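Local coordinates for fimbrium subunit Fim1C (Bacteroides vulgatus, PDB 4QB7), which probably forms part of the tip of the fimbrium, a filamentous surface appendage that mediates cell adhesion and biofilm formation, at residues I14-Y19 / W76-L81; A38-F43 / F93-P98; N66-W71 / A97-K102. All coordinates share one frame; numbering follows the deposited sequence.

Contacts 2 and 3 are both buried. Contact 2 has strands 40-47 and 90-97 joined edge to edge by backbone hydrogen bonds, with aromatic and aliphatic side chains above and below. Contact 3 lies close by, the two centres about 5 Å apart, and shares A97 and P98 with it; it continues past the end of strand 90-97 into a loop, and there a ring stack, an amide, a water and a sulfate do the work. Contact 1, only partly buried, brings strand 15-18 against strand 75-77 without direct backbone pairing, using waters and side chains. All three reach the same mixed sheet, and F40 of contact 2 packs on V18 and W76 of contact 1.

Contact 1. Residues I14-Y19 / W76-L81; sequences IGLDVY and WGYTNL. With SO4 (sulfate ion), chain O.
V18 lies over one face of the W76 indole. Its CG2 is the methyl that does the touching, 3.8 Å from the centroid of the five-membered ring of W76 and 23° off the ring normal, a CH-pi contact displaced toward the rim. With CG1 anti to the backbone N (chi1 180°), CG2 falls beside that N and is turned onto the indole; its nearest ring atom is CE2, V18 CG2 to W76 CE2 being 3.6 Å. L16 reaches both W76 and Y78. Its CB sits against W76 CB, while the branch end reaches further along to the tyrosine, L16 CD1 to Y78 CD1 being 3.7 Å, with the two side chains passing at a slant.

Strand 15-18 runs parallel to strand 159-178, and strand 75-77 is antiparallel to strand 64-72, all in one mixed sheet of this fimbrillin-like fold. Between 15-18 and 75-77 the backbones do not bond directly, and waters span the gap. One water accepts from L16 N and donates to W76 O; a second accepts from W76 N and donates to L16 O. Residues 14-19 belong to the predicted propeptide, so this neighbour of 75-77 would probably be lost on maturation.

Y78 closes the far end. Its OH donates to I14 O at 3.0 Å, in the carbonyl plane and on a lone pair, with I14 O lying near the plane of the ring at its edge. Over one face of that ring is a sulfate, probably from the crystallisation liquor, whose O4 also accepts a hydrogen bond from Y78 N at 3.2 Å. The water on L16 N also donates to the sulfate, at its O2, and L81 CD1 touches O3 of the sulfate.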
# COMPACT_ATOMS: atom_id res chain seq x y z
N ILE A 14 6.48 -30.95 2.59
CA ILE A 14 6.79 -29.61 2.12
C ILE A 14 6.82 -28.68 3.31
O ILE A 14 5.84 -28.56 4.03
CB ILE A 14 5.79 -29.17 1.02
CG1 ILE A 14 5.89 -30.14 -0.18
CG2 ILE A 14 6.01 -27.70 0.59
CD1 ILE A 14 4.81 -30.13 -1.09
N GLY A 15 7.99 -28.08 3.51
CA GLY A 15 8.21 -27.12 4.58
C GLY A 15 7.98 -25.72 4.07
O GLY A 15 8.10 -25.46 2.86
N LEU A 16 7.60 -24.81 5.00
CA LEU A 16 7.36 -23.42 4.65
C LEU A 16 8.26 -22.53 5.44
O LEU A 16 8.50 -22.77 6.61
CB LEU A 16 5.90 -22.96 4.88
CG LEU A 16 4.76 -23.78 4.31
CD1 LEU A 16 3.45 -23.15 4.67
CD2 LEU A 16 4.88 -23.93 2.81
N ASP A 17 8.68 -21.44 4.81
CA ASP A 17 9.47 -20.40 5.44
C ASP A 17 9.15 -19.09 4.76
O ASP A 17 8.80 -19.07 3.59
CB ASP A 17 10.97 -20.72 5.34
CG ASP A 17 11.87 -19.72 6.05
OD1 ASP A 17 11.47 -19.22 7.15
OD2 ASP A 17 12.99 -19.47 5.54
N VAL A 18 9.21 -18.00 5.51
CA VAL A 18 8.97 -16.65 5.01
C VAL A 18 10.22 -15.86 5.36
O VAL A 18 10.67 -15.88 6.51
CB VAL A 18 7.68 -16.00 5.53
CG1 VAL A 18 7.50 -14.59 4.98
CG2 VAL A 18 6.47 -16.86 5.19
N TYR A 19 10.83 -15.27 4.33
CA TYR A 19 12.05 -14.51 4.42
C TYR A 19 11.81 -13.24 5.21
O TYR A 19 10.78 -12.60 5.03
CB TYR A 19 12.58 -14.22 3.02
CG TYR A 19 13.70 -13.21 2.93
CD1 TYR A 19 13.44 -11.84 2.88
CD2 TYR A 19 15.03 -13.62 2.80
CE1 TYR A 19 14.47 -10.91 2.78
CE2 TYR A 19 16.07 -12.70 2.68
CZ TYR A 19 15.78 -11.34 2.67
OH TYR A 19 16.79 -10.40 2.56
N TRP A 76 5.84 -22.25 10.38
CA TRP A 76 4.73 -22.02 9.44
C TRP A 76 4.14 -23.36 9.05
O TRP A 76 4.87 -24.29 8.76
CB TRP A 76 5.18 -21.28 8.17
CG TRP A 76 5.60 -19.87 8.37
CD1 TRP A 76 6.87 -19.39 8.48
CD2 TRP A 76 4.73 -18.74 8.40
NE1 TRP A 76 6.85 -18.03 8.63
CE2 TRP A 76 5.55 -17.60 8.63
CE3 TRP A 76 3.33 -18.57 8.35
CZ2 TRP A 76 5.01 -16.31 8.73
CZ3 TRP A 76 2.81 -17.29 8.47
CH2 TRP A 76 3.64 -16.18 8.66
N GLY A 77 2.81 -23.44 9.06
CA GLY A 77 2.09 -24.65 8.71
C GLY A 77 0.84 -24.41 7.90
O GLY A 77 0.40 -23.27 7.71
N TYR A 78 0.30 -25.50 7.39
CA TYR A 78 -0.93 -25.59 6.60
C TYR A 78 -1.63 -26.86 7.06
O TYR A 78 -0.96 -27.77 7.57
CB TYR A 78 -0.62 -25.54 5.08
CG TYR A 78 0.36 -26.59 4.60
CD1 TYR A 78 1.73 -26.39 4.69
CD2 TYR A 78 -0.08 -27.77 4.01
CE1 TYR A 78 2.64 -27.35 4.24
CE2 TYR A 78 0.82 -28.74 3.54
CZ TYR A 78 2.18 -28.52 3.67
OH TYR A 78 3.08 -29.47 3.24
N THR A 79 -2.97 -26.92 6.94
CA THR A 79 -3.79 -28.05 7.41
C THR A 79 -3.78 -29.24 6.40
O THR A 79 -3.50 -30.37 6.82
CB THR A 79 -5.22 -27.60 7.74
OG1 THR A 79 -5.83 -27.07 6.56
CG2 THR A 79 -5.26 -26.55 8.85
N ASN A 80 -4.09 -28.99 5.11
CA ASN A 80 -4.13 -30.05 4.09
C ASN A 80 -2.72 -30.46 3.69
O ASN A 80 -2.14 -29.82 2.82
CB ASN A 80 -4.94 -29.62 2.86
CG ASN A 80 -6.40 -29.36 3.15
OD1 ASN A 80 -6.83 -28.21 3.28
ND2 ASN A 80 -7.18 -30.43 3.27
N LEU A 81 -2.17 -31.50 4.32
CA LEU A 81 -0.80 -31.96 4.05
C LEU A 81 -0.57 -32.46 2.62
O LEU A 81 -1.41 -33.12 2.01
CB LEU A 81 -0.29 -33.00 5.05
CG LEU A 81 1.14 -32.70 5.52
CD1 LEU A 81 1.20 -31.43 6.43
CD2 LEU A 81 1.75 -33.92 6.20
S SO4 O . 3.35 -28.35 7.85
O1 SO4 O . 3.40 -28.17 9.31
O2 SO4 O . 4.18 -27.35 7.16
O3 SO4 O . 3.88 -29.67 7.51
O4 SO4 O . 1.95 -28.24 7.45
O HOH W 1 6.93 -25.80 7.67
O HOH W 2 8.25 -22.80 9.22

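Contact 2. Residues A38-F43 / F93-P98; sequences AGFGIF and FFAYAP
G41 and Y96 face each other as a hydrogen-bonded antiparallel pair, and both backbone bonds of the pair are made: G41 N gives to Y96 O, and Y96 N gives to G41 O, each at 3.1 Å between the atoms named. Two residues on, F43 and F94 repeat the pattern, with F43 N to F94 O at 2.9 Å and F94 N to F43 O at 3.0 Å. I42 and A95 between them are a non-hydrogen-bonded pair, and their polar atoms look outward: I42 pairs with E67 and A95 with D143 through the backbone. The carbonyls take up CA-H...O contacts as well, A95 CA lying 3.2 Å from G41 O.

The side chains divide between the two faces of the sheet. F43 and Y96 share one, meeting at F43 CE1 and Y96 CD1, 4.0 Å apart. Y96 has CG between its backbone N and carbonyl carbon (chi1 77°), and CE1 of its ring comes to 3.8 Å from G41 CA. A side-chain carbon on G41 would run into that ring, consistent with a glycine at this place. The phenol oxygen is satisfied on both counts beyond the pair, by N66 OD1 and by the backbone N of E100. The other face carries I42 and A95. I42 CG2 meets the edge of the F93 ring, at 3.8 Å from CD2 of F93; nearer the start of strand 40-47, F40 CB packs on A97 CB.

Strand 64-72 pairs with the other edge of strand 40-47, and strand 141-143 with that of strand 90-97, so both strands are interior to the sheet. The face bearing I42 and A95 packs on F162 of strand 159-178, while F43 and Y96 are covered by L113 of strand 111-113.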
# COMPACT_ATOMS: atom_id res chain seq x y z
N ALA A 38 -3.55 -12.86 9.77
CA ALA A 38 -4.18 -13.97 9.07
C ALA A 38 -3.23 -14.96 8.34
O ALA A 38 -3.70 -15.90 7.71
CB ALA A 38 -5.16 -13.39 8.06
N GLY A 39 -1.92 -14.73 8.39
CA GLY A 39 -0.97 -15.55 7.65
C GLY A 39 -1.07 -15.23 6.17
O GLY A 39 -1.46 -14.12 5.80
N PHE A 40 -0.79 -16.19 5.32
CA PHE A 40 -0.83 -15.97 3.87
C PHE A 40 -1.48 -17.15 3.15
O PHE A 40 -1.76 -18.17 3.78
CB PHE A 40 0.60 -15.69 3.34
CG PHE A 40 1.63 -16.79 3.54
CD1 PHE A 40 2.34 -16.89 4.73
CD2 PHE A 40 1.94 -17.67 2.51
CE1 PHE A 40 3.30 -17.88 4.91
CE2 PHE A 40 2.91 -18.66 2.69
CZ PHE A 40 3.59 -18.75 3.89
N GLY A 41 -1.74 -16.98 1.86
CA GLY A 41 -2.33 -18.00 1.00
C GLY A 41 -1.39 -18.43 -0.11
O GLY A 41 -0.72 -17.59 -0.71
N ILE A 42 -1.33 -19.74 -0.39
CA ILE A 42 -0.44 -20.34 -1.40
C ILE A 42 -1.21 -20.94 -2.56
O ILE A 42 -2.22 -21.61 -2.35
CB ILE A 42 0.45 -21.45 -0.77
CG1 ILE A 42 1.10 -21.02 0.56
CG2 ILE A 42 1.49 -21.99 -1.77
CD1 ILE A 42 1.74 -22.17 1.37
N PHE A 43 -0.68 -20.74 -3.77
CA PHE A 43 -1.05 -21.39 -5.02
C PHE A 43 0.09 -22.29 -5.39
O PHE A 43 1.24 -21.86 -5.28
CB PHE A 43 -1.31 -20.39 -6.15
CG PHE A 43 -2.50 -19.48 -5.98
CD1 PHE A 43 -2.37 -18.24 -5.36
CD2 PHE A 43 -3.72 -19.80 -6.57
CE1 PHE A 43 -3.46 -17.36 -5.28
CE2 PHE A 43 -4.82 -18.94 -6.46
CZ PHE A 43 -4.68 -17.73 -5.83
N PHE A 93 5.19 -22.37 -7.05
CA PHE A 93 4.45 -21.70 -6.00
C PHE A 93 4.30 -20.22 -6.29
O PHE A 93 5.13 -19.62 -6.99
CB PHE A 93 5.16 -21.91 -4.64
CG PHE A 93 5.29 -23.36 -4.23
CD1 PHE A 93 6.37 -24.13 -4.66
CD2 PHE A 93 4.34 -23.96 -3.41
CE1 PHE A 93 6.48 -25.48 -4.30
CE2 PHE A 93 4.45 -25.31 -3.05
CZ PHE A 93 5.53 -26.05 -3.48
N PHE A 94 3.21 -19.65 -5.76
CA PHE A 94 2.83 -18.24 -5.71
C PHE A 94 2.20 -18.02 -4.34
O PHE A 94 1.65 -18.96 -3.77
CB PHE A 94 1.86 -17.84 -6.84
CG PHE A 94 2.39 -18.08 -8.23
CD1 PHE A 94 3.24 -17.16 -8.84
CD2 PHE A 94 2.06 -19.24 -8.92
CE1 PHE A 94 3.74 -17.40 -10.13
CE2 PHE A 94 2.55 -19.47 -10.21
CZ PHE A 94 3.40 -18.56 -10.79
N ALA A 95 2.26 -16.80 -3.83
CA ALA A 95 1.67 -16.50 -2.53
C ALA A 95 1.23 -15.05 -2.48
O ALA A 95 1.79 -14.23 -3.21
CB ALA A 95 2.66 -16.80 -1.42
N TYR A 96 0.25 -14.74 -1.63
CA TYR A 96 -0.24 -13.38 -1.38
C TYR A 96 -0.58 -13.24 0.12
O TYR A 96 -0.75 -14.24 0.84
CB TYR A 96 -1.48 -13.04 -2.27
CG TYR A 96 -2.76 -13.67 -1.77
CD1 TYR A 96 -3.03 -15.01 -2.02
CD2 TYR A 96 -3.63 -12.97 -0.93
CE1 TYR A 96 -4.13 -15.65 -1.44
CE2 TYR A 96 -4.71 -13.60 -0.32
CZ TYR A 96 -4.96 -14.94 -0.58
OH TYR A 96 -6.04 -15.57 -0.04
N ALA A 97 -0.71 -12.01 0.58
CA ALA A 97 -1.10 -11.72 1.95
C ALA A 97 -1.71 -10.32 2.02
O ALA A 97 -1.38 -9.48 1.17
CB ALA A 97 0.06 -11.87 2.92
N PRO A 98 -2.65 -10.06 2.97
CA PRO A 98 -3.15 -10.97 4.02
C PRO A 98 -4.07 -12.02 3.41
O PRO A 98 -4.65 -11.77 2.36
CB PRO A 98 -3.88 -10.01 4.98
CG PRO A 98 -4.35 -8.91 4.09
CD PRO A 98 -3.28 -8.73 3.06

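Contact 3. Residues N66-W71 / A97-K102; sequences NEHATW and APYESK. With SO4 (sulfate ion), chain P.
Y99 OH, at the end of a ring that packs against N66 and H68, is gripped by two partners. It donates to O1 of a sulfate, probably from the crystallisation liquor, and accepts from a water at 2.9 Å from Y99 OH; the same water donates to N66 O, so the phenol is tied to the opposing backbone.

Below the hydroxyl, H68 and Y99 form a face-to-face stack, with ring centroids 3.7 Å apart and planes at 8°. The overlap is uneven: Y99 CD2 lies over the centre of the imidazole, whereas H68 CD2 lies toward the rim of the phenol ring, 3.4 Å from Y99 CG. H68 CB adds a CH-pi contact over the same ring. Both side chains have CG anti to the backbone N (chi1 -166° for H68), which puts CG of H68 on the side of the tyrosine ring. T70 CG2 covers the other face of the imidazole, and H68 NE2 bonds to A38 O.

N66 works at the loop backbone. Its ND2 donates to E100 O at 3.0 Å, with E100 O close to the amide plane. The amide lies nearly parallel to the Y99 ring, and N66 OD1 is taken by Y96 OH. N66 and E67 together face I42 as a G1 beta bulge, where strand 64-72 turns a corner. E100 OE2 accepts from K102 N, and E100 OE1 from Q109 N, which holds the loop's own shape.

An alanine in place of Y99 would probably leave one face of the H68 ring without its stacking partner, and the water and sulfate without the hydroxyl they bind. With NE2 fixed as a donor by a carbonyl and a sulfate oxygen lying 3.8 Å from H68 ND1, the anion may favour a positively charged imidazole in this crystal.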
# COMPACT_ATOMS: atom_id res chain seq x y z
N ASN A 66 -5.17 -21.55 -2.82
CA ASN A 66 -5.37 -20.66 -1.68
C ASN A 66 -5.22 -21.43 -0.36
O ASN A 66 -6.08 -21.37 0.52
CB ASN A 66 -6.72 -19.92 -1.77
CG ASN A 66 -6.86 -18.79 -0.81
OD1 ASN A 66 -5.92 -18.04 -0.59
ND2 ASN A 66 -8.04 -18.64 -0.22
N GLU A 67 -4.12 -22.21 -0.25
CA GLU A 67 -3.80 -22.98 0.96
C GLU A 67 -3.46 -22.00 2.07
O GLU A 67 -2.61 -21.15 1.88
CB GLU A 67 -2.64 -23.96 0.71
CG GLU A 67 -2.41 -24.95 1.83
CD GLU A 67 -3.57 -25.88 2.13
OE1 GLU A 67 -4.16 -26.44 1.18
OE2 GLU A 67 -3.89 -26.04 3.33
N HIS A 68 -4.16 -22.09 3.21
CA HIS A 68 -3.96 -21.18 4.34
C HIS A 68 -2.73 -21.57 5.17
O HIS A 68 -2.75 -22.60 5.87
CB HIS A 68 -5.21 -21.13 5.23
CG HIS A 68 -5.21 -19.99 6.20
ND1 HIS A 68 -6.11 -19.94 7.25
CD2 HIS A 68 -4.42 -18.89 6.26
CE1 HIS A 68 -5.85 -18.82 7.89
NE2 HIS A 68 -4.84 -18.15 7.33
N ALA A 69 -1.67 -20.74 5.07
CA ALA A 69 -0.42 -20.89 5.80
C ALA A 69 -0.42 -19.96 7.01
O ALA A 69 -0.61 -18.75 6.86
CB ALA A 69 0.76 -20.60 4.90
N THR A 70 -0.29 -20.54 8.21
CA THR A 70 -0.29 -19.76 9.46
C THR A 70 0.92 -20.13 10.32
O THR A 70 1.50 -21.21 10.16
CB THR A 70 -1.59 -19.98 10.25
OG1 THR A 70 -1.75 -21.37 10.59
CG2 THR A 70 -2.80 -19.46 9.55
N TRP A 71 1.25 -19.24 11.27
CA TRP A 71 2.34 -19.40 12.22
C TRP A 71 1.81 -19.96 13.56
O TRP A 71 0.88 -19.40 14.14
CB TRP A 71 3.00 -18.04 12.41
CG TRP A 71 4.16 -18.04 13.34
CD1 TRP A 71 4.18 -17.60 14.64
CD2 TRP A 71 5.51 -18.43 13.04
NE1 TRP A 71 5.45 -17.68 15.15
CE2 TRP A 71 6.28 -18.20 14.20
CE3 TRP A 71 6.14 -18.95 11.89
CZ2 TRP A 71 7.66 -18.44 14.22
CZ3 TRP A 71 7.50 -19.19 11.93
CH2 TRP A 71 8.25 -18.92 13.07
N ALA A 97 -0.71 -12.01 0.58
CA ALA A 97 -1.10 -11.72 1.95
C ALA A 97 -1.71 -10.32 2.02
O ALA A 97 -1.38 -9.48 1.17
CB ALA A 97 0.06 -11.87 2.92
N PRO A 98 -2.65 -10.06 2.97
CA PRO A 98 -3.15 -10.97 4.02
C PRO A 98 -4.07 -12.02 3.41
O PRO A 98 -4.65 -11.77 2.36
CB PRO A 98 -3.88 -10.01 4.98
CG PRO A 98 -4.35 -8.91 4.09
CD PRO A 98 -3.28 -8.73 3.06
N TYR A 99 -4.19 -13.18 4.05
CA TYR A 99 -5.02 -14.27 3.54
C TYR A 99 -6.52 -13.88 3.44
O TYR A 99 -7.05 -13.25 4.35
CB TYR A 99 -4.85 -15.48 4.43
CG TYR A 99 -5.73 -16.66 4.08
CD1 TYR A 99 -5.38 -17.54 3.07
CD2 TYR A 99 -6.88 -16.93 4.83
CE1 TYR A 99 -6.20 -18.62 2.74
CE2 TYR A 99 -7.67 -18.04 4.54
CZ TYR A 99 -7.34 -18.87 3.49
OH TYR A 99 -8.12 -19.97 3.21
N GLU A 100 -7.18 -14.31 2.37
CA GLU A 100 -8.61 -14.12 2.10
C GLU A 100 -9.34 -15.46 2.27
O GLU A 100 -9.09 -16.38 1.50
CB GLU A 100 -8.79 -13.56 0.67
CG GLU A 100 -10.23 -13.34 0.24
CD GLU A 100 -11.04 -12.45 1.15
OE1 GLU A 100 -10.79 -11.22 1.14
OE2 GLU A 100 -11.89 -12.98 1.89
N SER A 101 -10.20 -15.59 3.29
CA SER A 101 -10.90 -16.88 3.52
C SER A 101 -12.11 -17.07 2.59
O SER A 101 -12.57 -18.20 2.43
CB SER A 101 -11.33 -17.03 4.98
OG SER A 101 -12.26 -16.03 5.36
N LYS A 102 -12.61 -15.98 1.97
CA LYS A 102 -13.75 -15.98 1.04
C LYS A 102 -13.24 -15.44 -0.33
O LYS A 102 -13.55 -14.30 -0.70
CB LYS A 102 -14.90 -15.12 1.62
CG LYS A 102 -15.30 -15.46 3.07
CD LYS A 102 -15.91 -16.86 3.23
CE LYS A 102 -16.26 -17.19 4.67
NZ LYS A 102 -15.07 -17.60 5.46
S SO4 P . -10.16 -21.16 5.67
O1 SO4 P . -10.18 -21.01 4.22
O2 SO4 P . -9.04 -22.03 6.11
O3 SO4 P . -10.02 -19.86 6.32
O4 SO4 P . -11.45 -21.74 6.07
O HOH W 3 -8.35 -22.33 1.49